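Local coordinates for protein beta-L-arabinobiosidase (Bacteroides thetaiotaomicron, PDB 5MQR) that is a glycosidase of plant pectin breakdown, assigned as a beta-L-arabinobiosidase and, less securely, as an exo-alpha-sialidase, at residues G921-E926 / P930-R935; C940-D943 / F949-A952; F872-T877 / V883-G888; E909-K914 / D972-R977; G995-E1000 / W1005-Q1010. All coordinates share one frame; numbering follows the deposited sequence.

Contact 1: G921-E926 / P930-R935; sequences GLTTAE and PEFRTR
A925 and F932 bring their CA atoms to 6.8 Å, the nearest backbone approach between 921-926, a short strand (921-922) running on into a loop, and 930-935, an irregular loop segment, both in the six-hairpin, (alpha/alpha)6-type glycosidase domain. Beyond L922 the chain turns off and meets the second segment without any cross-segment hydrogen bond.

The contact is carried by the F932 ring. With CG anti to the backbone N (chi1 -177°), the ring reaches across to the first segment edge first. The carbonyl oxygen A925 O lies in the ring plane, 3.3 Å from F932 CE2, so the slightly positive rim of the phenyl ring probably meets a carbonyl oxygen favourably. Beside it, the T923 methyl CG2 reaches the same edge, 4.0 Å from F932 CZ. A925 O also accepts from T923 OG1 at 2.9 Å, the hydroxyl standing 48° above the carbonyl plane. R933 CG lies over the rim of one ring face. E1000, from another loop, packs on both F932 and T923.

Beyond the ring, R935 holds E931 end-on with two nitrogens. NH2 makes a salt bridge to E931 OE1 at 2.8 Å. NH1 reaches E931 O at 3.0 Å and also pairs with D943. That same E931 O accepts from T934 OG1 as well, at 2.8 Å.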
# COMPACT_ATOMS: atom_id res chain seq x y z
N GLY A 921 3.78 5.39 34.87
CA GLY A 921 3.20 4.09 34.50
C GLY A 921 2.62 3.33 35.69
O GLY A 921 1.94 3.90 36.54
N LEU A 922 2.94 2.04 35.77
CA LEU A 922 2.28 1.10 36.68
C LEU A 922 3.20 0.73 37.82
O LEU A 922 4.35 0.32 37.59
CB LEU A 922 1.87 -0.18 35.94
CG LEU A 922 0.88 0.04 34.79
CD1 LEU A 922 0.89 -1.14 33.85
CD2 LEU A 922 -0.53 0.29 35.29
N THR A 923 2.71 0.90 39.04
CA THR A 923 3.48 0.59 40.24
C THR A 923 3.44 -0.93 40.45
O THR A 923 2.63 -1.65 39.83
CB THR A 923 2.88 1.30 41.45
OG1 THR A 923 1.48 1.02 41.51
CG2 THR A 923 3.11 2.80 41.38
N THR A 924 4.37 -1.42 41.28
CA THR A 924 4.41 -2.83 41.68
C THR A 924 3.52 -3.14 42.88
O THR A 924 3.33 -4.30 43.20
CB THR A 924 5.83 -3.31 42.00
OG1 THR A 924 6.56 -2.26 42.66
CG2 THR A 924 6.54 -3.72 40.73
N ALA A 925 2.99 -2.11 43.53
CA ALA A 925 2.12 -2.26 44.68
C ALA A 925 1.18 -1.08 44.72
O ALA A 925 1.51 0.02 44.24
CB ALA A 925 2.94 -2.31 45.97
N GLU A 926 -0.00 -1.29 45.27
CA GLU A 926 -1.00 -0.24 45.28
C GLU A 926 -0.49 0.98 46.07
O GLU A 926 0.03 0.84 47.17
CB GLU A 926 -2.33 -0.75 45.84
CG GLU A 926 -2.25 -1.28 47.27
CD GLU A 926 -3.54 -1.86 47.77
OE1 GLU A 926 -4.63 -1.50 47.25
OE2 GLU A 926 -3.46 -2.69 48.69
N PRO A 930 -0.05 1.51 53.23
CA PRO A 930 0.86 2.23 54.14
C PRO A 930 2.32 1.80 54.07
O PRO A 930 3.20 2.57 54.42
CB PRO A 930 0.27 1.96 55.55
CG PRO A 930 -1.13 1.47 55.33
CD PRO A 930 -1.16 0.85 53.96
N GLU A 931 2.59 0.55 53.70
CA GLU A 931 3.96 0.09 53.47
C GLU A 931 4.54 0.37 52.06
O GLU A 931 5.65 -0.09 51.75
CB GLU A 931 4.09 -1.39 53.80
CG GLU A 931 3.64 -1.77 55.21
CD GLU A 931 3.70 -3.28 55.45
OE1 GLU A 931 4.68 -3.91 54.99
OE2 GLU A 931 2.76 -3.83 56.10
N PHE A 932 3.82 1.14 51.23
CA PHE A 932 4.28 1.51 49.89
C PHE A 932 5.62 2.24 49.98
O PHE A 932 5.71 3.27 50.61
CB PHE A 932 3.25 2.40 49.17
CG PHE A 932 3.62 2.76 47.75
CD1 PHE A 932 4.37 3.90 47.48
CD2 PHE A 932 3.22 1.95 46.67
CE1 PHE A 932 4.71 4.23 46.17
CE2 PHE A 932 3.56 2.30 45.37
CZ PHE A 932 4.31 3.43 45.12
N ARG A 933 6.64 1.67 49.33
CA ARG A 933 8.00 2.23 49.25
C ARG A 933 8.56 2.72 50.59
O ARG A 933 9.03 3.84 50.72
CB ARG A 933 8.10 3.28 48.15
CG ARG A 933 7.89 2.68 46.75
CD ARG A 933 8.27 3.64 45.62
NE ARG A 933 9.71 3.91 45.63
CZ ARG A 933 10.31 5.00 45.15
NH1 ARG A 933 9.61 5.98 44.56
NH2 ARG A 933 11.62 5.11 45.26
N THR A 934 8.52 1.82 51.56
CA THR A 934 9.06 2.07 52.90
C THR A 934 10.33 1.28 53.19
O THR A 934 10.80 1.31 54.33
CB THR A 934 8.01 1.72 53.99
OG1 THR A 934 7.52 0.38 53.77
CG2 THR A 934 6.84 2.72 53.97
N ARG A 935 10.91 0.59 52.21
CA ARG A 935 12.10 -0.25 52.45
C ARG A 935 13.41 0.32 51.88
O ARG A 935 14.35 -0.43 51.63
CB ARG A 935 11.85 -1.65 51.93
CG ARG A 935 10.81 -2.40 52.72
CD ARG A 935 10.20 -3.52 51.89
NE ARG A 935 9.08 -4.14 52.58
CZ ARG A 935 7.87 -3.60 52.71
NH1 ARG A 935 7.59 -2.39 52.19
NH2 ARG A 935 6.94 -4.27 53.38

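Contact 2: C940-D943 / F949-A952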
# COMPACT_ATOMS: atom_id res chain seq x y z
N CYS A 940 17.13 -2.13 44.74
CA CYS A 940 16.15 -3.01 44.06
C CYS A 940 15.01 -3.51 44.94
O CYS A 940 14.99 -4.68 45.33
CB CYS A 940 16.87 -4.18 43.35
SG CYS A 940 18.10 -3.63 42.16
N GLU A 941 14.06 -2.62 45.22
CA GLU A 941 12.92 -2.92 46.08
C GLU A 941 11.64 -3.02 45.26
O GLU A 941 11.40 -2.19 44.39
CB GLU A 941 12.75 -1.84 47.15
CG GLU A 941 14.02 -1.43 47.88
CD GLU A 941 14.88 -0.41 47.12
OE1 GLU A 941 14.36 0.28 46.19
OE2 GLU A 941 16.09 -0.30 47.46
N TRP A 942 10.80 -4.01 45.58
CA TRP A 942 9.58 -4.32 44.82
C TRP A 942 8.29 -3.93 45.57
O TRP A 942 7.20 -4.43 45.26
CB TRP A 942 9.55 -5.80 44.45
CG TRP A 942 10.48 -6.15 43.35
CD1 TRP A 942 11.84 -6.21 43.40
CD2 TRP A 942 10.12 -6.51 42.00
NE1 TRP A 942 12.34 -6.57 42.17
CE2 TRP A 942 11.31 -6.76 41.30
CE3 TRP A 942 8.90 -6.66 41.34
CZ2 TRP A 942 11.32 -7.16 39.97
CZ3 TRP A 942 8.91 -7.03 40.01
CH2 TRP A 942 10.11 -7.28 39.34
N ASP A 943 8.43 -2.98 46.49
CA ASP A 943 7.30 -2.49 47.28
C ASP A 943 6.64 -1.24 46.71
O ASP A 943 6.08 -0.43 47.47
CB ASP A 943 7.70 -2.31 48.77
CG ASP A 943 8.80 -1.29 48.98
OD1 ASP A 943 9.53 -0.93 48.01
OD2 ASP A 943 8.91 -0.83 50.15
N PHE A 949 9.91 -5.36 34.23
CA PHE A 949 9.57 -6.80 34.35
C PHE A 949 8.09 -6.96 34.66
O PHE A 949 7.39 -7.74 34.00
CB PHE A 949 10.38 -7.43 35.48
CG PHE A 949 10.27 -8.93 35.59
CD1 PHE A 949 9.13 -9.52 36.15
CD2 PHE A 949 11.33 -9.75 35.20
CE1 PHE A 949 9.05 -10.90 36.31
CE2 PHE A 949 11.25 -11.13 35.35
CZ PHE A 949 10.11 -11.71 35.91
N ALA A 950 7.64 -6.19 35.64
CA ALA A 950 6.25 -6.19 36.09
C ALA A 950 5.29 -5.50 35.13
O ALA A 950 4.21 -6.03 34.85
CB ALA A 950 6.14 -5.51 37.46
N SER A 951 5.65 -4.30 34.68
CA SER A 951 4.81 -3.59 33.71
C SER A 951 4.52 -4.51 32.48
O SER A 951 3.39 -4.60 31.99
CB SER A 951 5.49 -2.29 33.26
OG SER A 951 5.66 -1.42 34.35
N ALA A 952 5.54 -5.23 32.04
CA ALA A 952 5.39 -6.14 30.92
C ALA A 952 4.43 -7.29 31.21
O ALA A 952 3.60 -7.67 30.34
CB ALA A 952 6.75 -6.67 30.47
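W942 drives the outer edge of its six-membered ring toward the face of F949, an offset edge-to-face pair. The evidence is the ring geometry: the centroids stand 6.0 Å apart and the planes are inclined at 81°, close to perpendicular. The touching atom is W942 CH2, at the far corner of the indole, which lies 3.9 Å from F949 CB and 4.0 Å from F949 CD1. It therefore meets the root and near side of the phenyl group and not the ring centre, which is what makes the stack offset. Seen from the indole, F949 CB lies at the edge, near the ring plane.

F949 has CG anti to its own backbone nitrogen (chi1 -172°), a torsion that swings the phenyl ring so that its face is turned, off centre, toward the indole edge. One residue further along the helix, A950 contributes its methyl, with CB 4.1 Å from W942 CZ3, so the adjacent corners CH2 and CZ3 rest on two successive helix residues. No hydrogen bond crosses the contact: it is the apolar and aromatic packing of a loop tryptophan on the N-terminal turn of a helix in the (alpha/alpha)6-type domain, with all three participants buried. A bound buffer molecule lies about 8 Å from the W942 side chain.

The aromatic cluster continues outside the pair: W947 stacks on W942, and H714 meets F949 edge-to-face. W942 belongs to the loop that runs from strand 921-922 into helix 948-964. Its indole thus folds back onto the very helix its own loop leads into, while T924, from just after strand 921-922, packs on A950 of the same helix.

Contact 3: F872-T877 / V883-G888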
# COMPACT_ATOMS: atom_id res chain seq x y z
N PHE A 872 -6.51 -10.68 43.43
CA PHE A 872 -5.67 -11.84 43.68
C PHE A 872 -4.45 -11.40 44.44
O PHE A 872 -3.77 -10.48 44.02
CB PHE A 872 -5.22 -12.51 42.39
CG PHE A 872 -6.31 -13.25 41.68
CD1 PHE A 872 -6.77 -14.45 42.17
CD2 PHE A 872 -6.87 -12.74 40.51
CE1 PHE A 872 -7.78 -15.14 41.52
CE2 PHE A 872 -7.88 -13.44 39.84
CZ PHE A 872 -8.33 -14.64 40.36
N GLU A 873 -4.19 -12.07 45.55
CA GLU A 873 -3.13 -11.66 46.46
C GLU A 873 -2.42 -12.87 47.07
O GLU A 873 -2.96 -13.98 47.11
CB GLU A 873 -3.70 -10.78 47.58
CG GLU A 873 -4.33 -9.48 47.08
CD GLU A 873 -4.88 -8.60 48.20
OE1 GLU A 873 -4.68 -8.93 49.39
OE2 GLU A 873 -5.51 -7.55 47.88
N THR A 874 -1.21 -12.62 47.54
CA THR A 874 -0.37 -13.59 48.21
C THR A 874 -1.08 -14.09 49.46
O THR A 874 -1.74 -13.32 50.15
CB THR A 874 0.95 -12.95 48.65
OG1 THR A 874 1.68 -12.54 47.49
CG2 THR A 874 1.80 -13.92 49.45
N MSE A 875 -0.97 -15.38 49.70
CA MSE A 875 -1.57 -15.98 50.90
C MSE A 875 -0.38 -16.25 51.78
O MSE A 875 0.52 -17.01 51.41
CB MSE A 875 -2.44 -17.14 50.39
CG MSE A 875 -3.31 -17.89 51.39
SE MSE A 875 -4.53 -16.72 52.44
CE MSE A 875 -5.75 -15.91 51.17
N ARG A 876 -0.32 -15.57 52.92
CA ARG A 876 0.68 -15.89 53.96
C ARG A 876 0.23 -17.15 54.71
O ARG A 876 -0.87 -17.67 54.47
CB ARG A 876 0.91 -14.70 54.91
CG ARG A 876 1.42 -13.43 54.23
CD ARG A 876 2.04 -12.47 55.23
NE ARG A 876 2.63 -11.27 54.61
CZ ARG A 876 2.27 -10.00 54.84
NH1 ARG A 876 1.31 -9.68 55.69
NH2 ARG A 876 2.91 -9.03 54.21
N THR A 877 1.09 -17.63 55.60
CA THR A 877 0.86 -18.84 56.40
C THR A 877 -0.58 -19.01 56.91
O THR A 877 -1.13 -20.10 56.82
CB THR A 877 1.82 -18.86 57.61
OG1 THR A 877 3.13 -18.47 57.17
CG2 THR A 877 1.87 -20.25 58.27
N VAL A 883 -2.59 -6.91 50.55
CA VAL A 883 -1.96 -5.89 49.73
C VAL A 883 -2.19 -6.22 48.26
O VAL A 883 -1.93 -7.34 47.81
CB VAL A 883 -0.46 -5.73 50.07
CG1 VAL A 883 0.33 -7.03 49.89
CG2 VAL A 883 0.15 -4.59 49.25
N ARG A 884 -2.72 -5.25 47.53
CA ARG A 884 -2.87 -5.38 46.09
C ARG A 884 -1.52 -5.06 45.45
O ARG A 884 -0.98 -3.95 45.63
CB ARG A 884 -3.93 -4.42 45.55
CG ARG A 884 -5.33 -4.60 46.13
CD ARG A 884 -6.28 -3.69 45.37
NE ARG A 884 -7.66 -3.74 45.85
CZ ARG A 884 -8.12 -3.17 46.96
NH1 ARG A 884 -7.31 -2.49 47.77
NH2 ARG A 884 -9.40 -3.30 47.27
N GLU A 885 -0.99 -6.04 44.73
CA GLU A 885 0.31 -5.90 44.04
C GLU A 885 0.14 -6.17 42.55
O GLU A 885 -0.85 -6.75 42.13
CB GLU A 885 1.35 -6.85 44.64
CG GLU A 885 1.69 -6.56 46.10
CD GLU A 885 2.54 -7.64 46.75
OE1 GLU A 885 2.17 -8.84 46.71
OE2 GLU A 885 3.60 -7.28 47.30
N ALA A 886 1.13 -5.78 41.76
CA ALA A 886 1.10 -6.05 40.32
C ALA A 886 1.03 -7.55 40.05
O ALA A 886 0.44 -7.96 39.02
CB ALA A 886 2.31 -5.45 39.63
N ILE A 887 1.61 -8.36 40.95
CA ILE A 887 1.59 -9.81 40.80
C ILE A 887 0.17 -10.37 40.77
O ILE A 887 -0.04 -11.42 40.23
CB ILE A 887 2.45 -10.58 41.83
CG1 ILE A 887 1.98 -10.36 43.27
CG2 ILE A 887 3.92 -10.23 41.65
CD1 ILE A 887 2.56 -11.36 44.27
N GLY A 888 -0.79 -9.64 41.33
CA GLY A 888 -2.20 -10.05 41.28
C GLY A 888 -2.84 -10.05 39.89
O GLY A 888 -3.95 -10.57 39.73
O HOH W 1 -1.52 -8.85 44.75
O HOH W 2 -6.01 -9.35 40.94
O HOH W 3 -0.44 -9.66 46.99
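The oxygen of water 3, set between T874 and E885, is gripped by three groups. It accepts from T874 N at 3.1 Å. It is also hydrogen-bonded to V883 O, at 2.9 Å, and to E885 OE1, at 2.8 Å. Two more waters join the segments further along. Water 1 links F872 O with E885 N, and water 2 accepts from F872 N while donating to G888 O at 2.7 Å.

Direct contacts are fewer. The E873 side chain, extended beyond CG (chi2 -179°), lays its carboxylate beside V883; the bond from V883 N to E873 OE1, 3.1 Å, is weak because its N-H...O angle is a poor 122°. E873 OE2 touches R884 CG, but its hydrogen bond goes to H869, and the R884 guanidinium pairs with E926 instead. G888, having no side chain, brings its CA to 3.2 Å from F872 O. At the other flank T874 OG1, hydrogen-bonded to S810, touches I887 CD1 at 3.5 Å.

The two sides of this loop, which leads from strand 871-872 to helix 890-893, are thus joined chiefly through water: F872 N and O, T874 N, V883 O, E885 N and G888 O are all bridged, and the direct hydrogen bonding amounts to one weak bond.

Contact 4: E909-K914 / D972-R977; sequences EIMDEK and DSVYFR
This contact joins the loop between helix 901-904 and strand 917-918 to helix 972-985 within the (alpha/alpha)6-type glycosidase domain: I910, in a short 3-10 segment, and M911 after it lean on V974 in the first turn of the helix. The segments are separated by 57 residues of chain, so the contact closes a long excursion that includes helix 948-964. It is small and purely apolar, with no hydrogen bond across it.

V974 is the knuckle that both partners meet. Its CG1 branch is anti to the backbone N (chi1 174°) and faces I910, with V974 CG1 3.9 Å from I910 CG2; the same methyl also lies 4.1 Å from M911 CG. The other branch faces the selenium: V974 CG2 is 4.0 Å from SE of selenomethionine M911. The M911 chain bends at its last torsion (chi3 -81°) and crosses the valine at about a right angle. Burial differs between the two partners. I910 is buried, with its remaining bulk turned onto T954 and M958 of helix 948-964, whereas M911 is exposed and forms the solvent-facing border of the contact.

Just past M911 an Asx turn follows. D912 OD1 accepts a nearly straight bond (165°) from K914 N at 2.9 Å, the donor approaching from above the carboxylate plane.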
# COMPACT_ATOMS: atom_id res chain seq x y z
N GLU A 909 -8.13 -0.96 39.28
CA GLU A 909 -6.96 -0.37 39.94
C GLU A 909 -5.91 0.16 38.97
O GLU A 909 -5.04 0.92 39.36
CB GLU A 909 -6.35 -1.35 40.93
CG GLU A 909 -7.32 -1.81 42.00
CD GLU A 909 -7.95 -0.63 42.74
OE1 GLU A 909 -7.18 0.10 43.41
OE2 GLU A 909 -9.19 -0.43 42.64
N ILE A 910 -6.01 -0.23 37.71
CA ILE A 910 -5.17 0.32 36.67
C ILE A 910 -5.41 1.83 36.48
O ILE A 910 -4.47 2.57 36.17
CB ILE A 910 -5.38 -0.46 35.34
CG1 ILE A 910 -4.92 -1.91 35.49
CG2 ILE A 910 -4.64 0.17 34.18
CD1 ILE A 910 -3.47 -2.13 35.85
N MSE A 911 -6.64 2.28 36.71
CA MSE A 911 -7.01 3.68 36.44
C MSE A 911 -7.13 4.49 37.69
O MSE A 911 -7.57 5.62 37.63
CB MSE A 911 -8.35 3.69 35.71
CG MSE A 911 -8.36 2.69 34.55
SE MSE A 911 -10.18 2.59 33.83
CE MSE A 911 -10.93 1.37 35.17
N ASP A 912 -6.72 3.95 38.83
CA ASP A 912 -6.85 4.63 40.11
C ASP A 912 -5.48 5.02 40.60
O ASP A 912 -4.61 4.19 40.75
CB ASP A 912 -7.53 3.71 41.12
CG ASP A 912 -8.00 4.44 42.40
OD1 ASP A 912 -7.53 5.56 42.73
OD2 ASP A 912 -8.85 3.86 43.12
N GLU A 913 -5.32 6.31 40.89
CA GLU A 913 -4.08 6.84 41.48
C GLU A 913 -3.74 6.26 42.84
O GLU A 913 -2.61 6.36 43.28
CB GLU A 913 -4.20 8.36 41.65
CG GLU A 913 -4.14 9.12 40.33
CD GLU A 913 -4.24 10.63 40.52
OE1 GLU A 913 -4.68 11.08 41.61
OE2 GLU A 913 -3.89 11.33 39.54
N LYS A 914 -4.75 5.74 43.54
CA LYS A 914 -4.56 5.06 44.80
C LYS A 914 -4.23 3.60 44.59
O LYS A 914 -3.80 2.91 45.51
CB LYS A 914 -5.82 5.21 45.65
CG LYS A 914 -6.23 6.65 45.87
CD LYS A 914 -5.10 7.44 46.52
CE LYS A 914 -5.57 8.75 47.14
NZ LYS A 914 -4.49 9.45 47.88
N ASP A 972 -9.54 0.87 25.03
CA ASP A 972 -8.29 1.00 24.29
C ASP A 972 -7.42 2.18 24.78
O ASP A 972 -6.20 2.02 24.89
CB ASP A 972 -8.56 1.11 22.77
CG ASP A 972 -9.12 -0.18 22.17
OD1 ASP A 972 -9.22 -1.19 22.90
OD2 ASP A 972 -9.48 -0.18 20.96
N SER A 973 -8.04 3.31 25.10
CA SER A 973 -7.32 4.49 25.57
C SER A 973 -6.50 4.20 26.78
O SER A 973 -5.40 4.72 26.92
CB SER A 973 -8.27 5.64 25.92
OG SER A 973 -8.81 6.11 24.72
N VAL A 974 -7.05 3.39 27.67
CA VAL A 974 -6.35 3.02 28.86
C VAL A 974 -5.11 2.18 28.55
O VAL A 974 -4.04 2.43 29.11
CB VAL A 974 -7.26 2.30 29.88
CG1 VAL A 974 -6.45 1.78 31.07
CG2 VAL A 974 -8.33 3.28 30.38
N TYR A 975 -5.26 1.17 27.70
CA TYR A 975 -4.13 0.33 27.34
C TYR A 975 -3.07 1.17 26.60
O TYR A 975 -1.87 1.09 26.90
CB TYR A 975 -4.55 -0.89 26.49
CG TYR A 975 -3.38 -1.66 25.95
CD1 TYR A 975 -2.78 -2.69 26.67
CD2 TYR A 975 -2.84 -1.34 24.72
CE1 TYR A 975 -1.66 -3.37 26.18
CE2 TYR A 975 -1.74 -2.01 24.21
CZ TYR A 975 -1.15 -3.03 24.93
OH TYR A 975 -0.06 -3.67 24.39
N PHE A 976 -3.52 1.97 25.64
CA PHE A 976 -2.62 2.81 24.86
C PHE A 976 -1.84 3.74 25.76
O PHE A 976 -0.63 3.89 25.59
CB PHE A 976 -3.37 3.66 23.82
CG PHE A 976 -2.46 4.44 22.92
CD1 PHE A 976 -2.04 5.73 23.26
CD2 PHE A 976 -1.99 3.88 21.75
CE1 PHE A 976 -1.18 6.44 22.45
CE2 PHE A 976 -1.15 4.60 20.90
CZ PHE A 976 -0.73 5.88 21.26
N ARG A 977 -2.54 4.36 26.70
CA ARG A 977 -1.94 5.33 27.61
C ARG A 977 -0.84 4.69 28.45
O ARG A 977 0.20 5.30 28.66
CB ARG A 977 -3.02 6.00 28.48
CG ARG A 977 -2.54 7.10 29.42
CD ARG A 977 -1.78 8.20 28.67
NE ARG A 977 -1.30 9.25 29.58
CZ ARG A 977 -0.32 10.12 29.32
NH1 ARG A 977 0.35 10.12 28.16
NH2 ARG A 977 0.01 11.02 30.25

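Contact 5: G995-E1000 / W1005-Q1010; sequences GEYLDE and WLKGDQ
W1005 and L998 form the tight half of this contact; E996 and K1007 make a buried polar margin, and the solvent side lies beyond, at D1009 and Q1010. The indole of W1005 is sandwiched: L998 CD2 sits over one face, 3.7 Å from the centroid of the six-membered ring and 20° off its normal, a CH-pi contact, and G995 N lies over the opposite face. G995 C comes within 3.4 Å of W1005 CZ3, an approach that the bare backbone of glycine permits.

A second CH-pi contact follows. L1006 CD1 stands over the Y997 ring, 3.8 Å from its centroid; Y997 turns back over the leucine because its CG lies between its own N and carbonyl carbon (chi1 75°). The backbones join at a single beta bridge, L998 with W1005, and L1006 N binds Y997 O at 2.9 Å, nearly straight (175°) and in the carbonyl plane.

At the margin E996 OE2 touches K1007 CG at 3.6 Å without a direct charge pair; the carboxylate turns to S1013 and R1012, the ammonium to G938 O. A type I turn (W1005 to G1008) runs on into a type II' turn (K1007 to Q1010), whose exposed D1009 still holds R989 and H988.

Both segments sit in the long loop between strand 991-992 and helix 1022-1029, with L998 backbone-bonded to I946, just before helix 948-964.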
# COMPACT_ATOMS: atom_id res chain seq x y z
N GLY A 995 16.55 0.48 31.94
CA GLY A 995 17.25 0.14 33.17
C GLY A 995 16.46 -0.84 34.01
O GLY A 995 15.57 -1.53 33.52
N GLU A 996 16.78 -0.87 35.30
CA GLU A 996 16.25 -1.87 36.19
C GLU A 996 14.87 -1.52 36.74
O GLU A 996 13.93 -2.31 36.62
CB GLU A 996 17.24 -2.15 37.31
CG GLU A 996 18.56 -2.70 36.80
CD GLU A 996 19.55 -2.95 37.92
OE1 GLU A 996 19.25 -3.77 38.84
OE2 GLU A 996 20.61 -2.30 37.87
N TYR A 997 14.76 -0.35 37.35
CA TYR A 997 13.51 0.14 37.91
C TYR A 997 13.58 1.63 38.13
O TYR A 997 14.67 2.20 38.20
CB TYR A 997 13.17 -0.60 39.22
CG TYR A 997 13.96 -0.25 40.48
CD1 TYR A 997 15.36 -0.26 40.52
CD2 TYR A 997 13.29 0.01 41.67
CE1 TYR A 997 16.05 0.03 41.69
CE2 TYR A 997 13.96 0.30 42.85
CZ TYR A 997 15.34 0.31 42.86
OH TYR A 997 15.99 0.58 44.06
N LEU A 998 12.42 2.27 38.24
CA LEU A 998 12.35 3.73 38.32
C LEU A 998 11.29 4.25 39.28
O LEU A 998 10.33 3.55 39.63
CB LEU A 998 12.10 4.31 36.92
CG LEU A 998 10.77 3.89 36.30
CD1 LEU A 998 10.00 5.10 35.80
CD2 LEU A 998 10.90 2.86 35.19
N ASP A 999 11.46 5.50 39.66
CA ASP A 999 10.55 6.20 40.54
C ASP A 999 9.23 6.48 39.82
O ASP A 999 9.22 7.02 38.72
CB ASP A 999 11.21 7.50 41.02
CG ASP A 999 10.41 8.19 42.08
OD1 ASP A 999 9.28 8.65 41.79
OD2 ASP A 999 10.89 8.27 43.22
N GLU A 1000 8.12 6.09 40.45
CA GLU A 1000 6.80 6.15 39.83
C GLU A 1000 6.26 7.57 39.62
O GLU A 1000 5.46 7.81 38.70
CB GLU A 1000 5.78 5.30 40.62
CG GLU A 1000 5.20 5.91 41.91
CD GLU A 1000 6.16 5.98 43.11
OE1 GLU A 1000 7.26 5.36 43.08
OE2 GLU A 1000 5.79 6.64 44.12
N TRP A 1005 15.34 6.89 37.01
CA TRP A 1005 15.86 5.52 37.00
C TRP A 1005 16.73 5.36 38.25
O TRP A 1005 17.69 6.09 38.44
CB TRP A 1005 16.64 5.21 35.72
CG TRP A 1005 15.74 4.99 34.54
CD1 TRP A 1005 15.43 5.88 33.58
CD2 TRP A 1005 15.04 3.78 34.21
NE1 TRP A 1005 14.58 5.32 32.67
CE2 TRP A 1005 14.31 4.03 33.05
CE3 TRP A 1005 14.94 2.52 34.81
CZ2 TRP A 1005 13.53 3.05 32.44
CZ3 TRP A 1005 14.14 1.57 34.22
CH2 TRP A 1005 13.45 1.84 33.04
N LEU A 1006 16.35 4.41 39.10
CA LEU A 1006 16.83 4.42 40.48
C LEU A 1006 18.26 3.95 40.75
O LEU A 1006 18.74 4.12 41.86
CB LEU A 1006 15.84 3.69 41.38
CG LEU A 1006 14.52 4.46 41.55
CD1 LEU A 1006 13.36 3.53 41.90
CD2 LEU A 1006 14.70 5.56 42.59
N LYS A 1007 18.96 3.40 39.78
CA LYS A 1007 20.43 3.26 39.89
C LYS A 1007 21.20 4.45 39.29
O LYS A 1007 22.41 4.39 39.18
CB LYS A 1007 20.90 1.98 39.23
CG LYS A 1007 20.28 0.73 39.82
CD LYS A 1007 20.81 0.42 41.20
CE LYS A 1007 20.28 -0.92 41.67
NZ LYS A 1007 20.93 -1.34 42.92
N GLY A 1008 20.51 5.53 38.91
CA GLY A 1008 21.21 6.67 38.33
C GLY A 1008 22.07 6.32 37.11
O GLY A 1008 21.61 5.66 36.18
N ASP A 1009 23.32 6.74 37.15
CA ASP A 1009 24.24 6.51 36.02
C ASP A 1009 25.08 5.23 36.17
O ASP A 1009 26.01 5.05 35.41
CB ASP A 1009 25.17 7.71 35.86
CG ASP A 1009 24.43 8.97 35.55
OD1 ASP A 1009 23.59 8.94 34.66
OD2 ASP A 1009 24.70 10.00 36.19
N GLN A 1010 24.75 4.35 37.12
CA GLN A 1010 25.51 3.11 37.33
C GLN A 1010 25.44 2.21 36.08
O GLN A 1010 24.38 2.03 35.47
CB GLN A 1010 25.02 2.34 38.55
CG GLN A 1010 25.22 3.04 39.88
CD GLN A 1010 24.54 2.31 41.04
OE1 GLN A 1010 24.65 1.10 41.18
NE2 GLN A 1010 23.85 3.06 41.89

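Contact 1 is central among its neighbours: its centre lies about 10 Å from that of contact 2, 13 Å from contact 3, 15 Å from contact 5 and 17 Å from contact 4. A salt bridge joins it to contact 5 (R933 NH1 to E1000 OE1, 2.8 Å). Probable backbone hydrogen bonds tie it to contact 2 (R933 N to D943 O, 2.9 Å) and contact 3 (A886 N to T924 O, 3.0 Å); L922 CD2 packs on I910 CD1 of contact 4. Y997 OH probably hydrogen-bonds E941 OE1, linking contacts 5 and 2. A bound HEPES molecule about 5 Å from the K1007 side chain possibly marks a pocket beside contacts 2 and 5.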